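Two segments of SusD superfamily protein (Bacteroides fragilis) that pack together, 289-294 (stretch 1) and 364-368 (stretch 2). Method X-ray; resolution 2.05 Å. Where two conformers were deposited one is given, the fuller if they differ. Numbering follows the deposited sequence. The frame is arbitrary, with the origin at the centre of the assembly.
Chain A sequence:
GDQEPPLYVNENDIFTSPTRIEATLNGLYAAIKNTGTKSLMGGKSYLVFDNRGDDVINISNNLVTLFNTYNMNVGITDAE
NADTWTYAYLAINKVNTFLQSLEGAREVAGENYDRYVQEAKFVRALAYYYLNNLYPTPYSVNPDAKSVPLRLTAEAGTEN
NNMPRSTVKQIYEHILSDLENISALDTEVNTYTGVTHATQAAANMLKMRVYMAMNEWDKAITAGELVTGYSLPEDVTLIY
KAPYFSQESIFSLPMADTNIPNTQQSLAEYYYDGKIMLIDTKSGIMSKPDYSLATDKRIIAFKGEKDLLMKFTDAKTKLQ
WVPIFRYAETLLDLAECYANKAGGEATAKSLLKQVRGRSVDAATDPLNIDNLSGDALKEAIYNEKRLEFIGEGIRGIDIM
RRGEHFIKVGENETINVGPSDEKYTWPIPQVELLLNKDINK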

# COMPACT_ATOMS: atom_id res chain seq x y z
N PRO A 289 10.15 -21.32 11.29
CA PRO A 289 9.16 -22.26 11.86
C PRO A 289 7.98 -21.66 12.66
O PRO A 289 6.87 -22.19 12.50
N ASP A 290 8.13 -20.55 13.36
CA ASP A 290 6.99 -19.91 14.02
C ASP A 290 5.98 -19.22 13.09
O ASP A 290 4.91 -18.83 13.52
N TYR A 291 6.33 -19.07 11.82
CA TYR A 291 5.50 -18.40 10.87
C TYR A 291 5.19 -19.34 9.72
O TYR A 291 4.87 -18.90 8.64
N SER A 292 5.30 -20.65 9.96
CA SER A 292 4.85 -21.65 9.02
C SER A 292 4.22 -22.83 9.72
O SER A 292 4.26 -23.93 9.22
N LEU A 293 3.56 -22.60 10.84
CA LEU A 293 2.97 -23.68 11.61
C LEU A 293 1.81 -24.32 10.83
O LEU A 293 0.97 -23.63 10.25
N ALA A 294 1.80 -25.64 10.79
CA ALA A 294 0.84 -26.39 10.00
C ALA A 294 -0.62 -26.07 10.40
O ALA A 294 -1.53 -26.16 9.56
N THR A 364 -1.03 -23.84 22.23
CA THR A 364 0.04 -24.67 21.65
C THR A 364 1.07 -23.86 20.81
O THR A 364 1.80 -24.42 20.03
N ASP A 365 1.15 -22.55 21.00
CA ASP A 365 2.08 -21.68 20.23
C ASP A 365 3.52 -21.80 20.80
O ASP A 365 3.73 -21.62 22.00
N PRO A 366 4.50 -22.03 19.94
CA PRO A 366 5.89 -22.01 20.40
C PRO A 366 6.44 -20.63 20.79
O PRO A 366 7.47 -20.57 21.43
N LEU A 367 5.77 -19.55 20.39
CA LEU A 367 6.18 -18.19 20.76
C LEU A 367 5.44 -17.79 22.04
O LEU A 367 4.21 -17.82 22.08
N ASN A 368 6.18 -17.47 23.09
CA ASN A 368 5.58 -16.95 24.30
C ASN A 368 5.59 -15.41 24.28
O ASN A 368 6.55 -14.77 24.73

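Which residues carry the contact between these two stretches? Pro366 and Asp290 cover the most surface, with Leu367 next, out of a modest 223 Å² buried on both sides together. The CA atoms of Asp290 and Pro366 are the nearest CA pair across the contact, 6.8 Å apart. That spacing leaves room for side chains between the stretches, and both residues send the CA-to-CB bond toward the other stretch. Asp290 adopts the m rotamer, with chi2 near 4°, and Asp290 OD1 comes to 3.6 Å from CG of Pro366. This is van der Waals contact between a carboxylate oxygen and a ring carbon, since CG of proline has no polar hydrogen to offer.

What links the Asp290 carboxylate to the second stretch if no direct hydrogen bond crosses the contact? A water bridges the gap. The water O donates to Asp290 OD2 at 2.5 Å and also donates to the backbone O of Pro366 at 3.0 Å, a weak bond. Two acceptors that could not pair with each other are thus joined by one molecule that supplies both hydrogens. OD2 of Asp290 also lies 3.9 Å from CB of Leu367, so the carboxylate touches two successive residues of the second stretch.

What fills the space beside this polar link? Leu293, in the mt rotamer, points toward the second stretch, and Leu293 CD1 lies 4.0 Å from CD of Pro366, the apolar side-chain contact of the pair. The proline ring, with a C-gamma endo pucker, therefore meets both the carboxylate of Asp290 and the methyl of Leu293. The same CD1 of Leu293 passes 4.4 Å from OD1 of Asp365. Asp365 contributes little covered surface; its CA-to-CB bond runs sideways, although the end of its t side chain comes nearer. Asp365 OD1 accepts a hydrogen bond from the backbone N of Leu367 at 3.0 Å, nearly straight at 170°, which ties together the residues flanking Pro366 in sequence.

Where does Leu367 find its partners? Its CA-to-CB bond points toward the first stretch, and chi1 near -177° with chi2 near 66° gives the tp rotamer. Leu367 CD2 lies 3.8 Å from Tyr291 OH. The tyrosine, buried and in the m rotamer with chi2 near -85°, starts sideways from its CA, but the length of the ring brings its end close to the leucine. Here the hydroxyl oxygen meets a methyl group, so the contact is one of packing rather than hydrogen bonding.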

# COMPACT_ATOMS: atom_id res chain seq x y z
CB PRO A 289 10.03 -23.22 12.68
CG PRO A 289 11.31 -23.31 11.89
CD PRO A 289 11.52 -21.89 11.35
CB ASP A 290 7.45 -18.94 15.09
CG ASP A 290 8.15 -19.63 16.29
OD1 ASP A 290 8.36 -20.87 16.29
OD2 ASP A 290 8.46 -18.90 17.25
CB TYR A 291 6.21 -17.07 10.46
CG TYR A 291 6.41 -16.23 11.70
CD1 TYR A 291 5.42 -15.40 12.18
CD2 TYR A 291 7.59 -16.35 12.46
CE1 TYR A 291 5.59 -14.70 13.38
CE2 TYR A 291 7.78 -15.66 13.63
CZ TYR A 291 6.77 -14.83 14.09
OH TYR A 291 6.97 -14.15 15.25
CB SER A 292 6.02 -22.09 8.14
OG SER A 292 7.08 -22.56 8.91
CB LEU A 293 2.46 -23.13 12.94
CG LEU A 293 3.52 -22.60 13.90
CD1 LEU A 293 2.83 -21.73 14.99
CD2 LEU A 293 4.37 -23.75 14.47
CB ALA A 294 1.14 -27.98 10.12
CB THR A 364 -0.59 -25.69 20.76
OG1 THR A 364 -1.31 -24.99 19.75
CG2 THR A 364 -1.56 -26.61 21.59
CB ASP A 365 1.58 -20.25 20.37
CG ASP A 365 2.24 -19.27 19.40
OD1 ASP A 365 3.26 -19.58 18.76
OD2 ASP A 365 1.68 -18.15 19.28
CB PRO A 366 6.67 -22.59 19.22
CG PRO A 366 5.82 -22.55 18.12
CD PRO A 366 4.40 -22.48 18.55
CB LEU A 367 5.81 -17.23 19.63
CG LEU A 367 6.18 -15.75 19.75
CD1 LEU A 367 7.71 -15.59 19.74
CD2 LEU A 367 5.51 -14.97 18.61
CB ASN A 368 6.27 -17.51 25.53
CG ASN A 368 5.48 -17.25 26.80
OD1 ASN A 368 4.68 -16.28 26.88
ND2 ASN A 368 5.68 -18.10 27.81
O HOH W 1 9.47 -19.50 19.46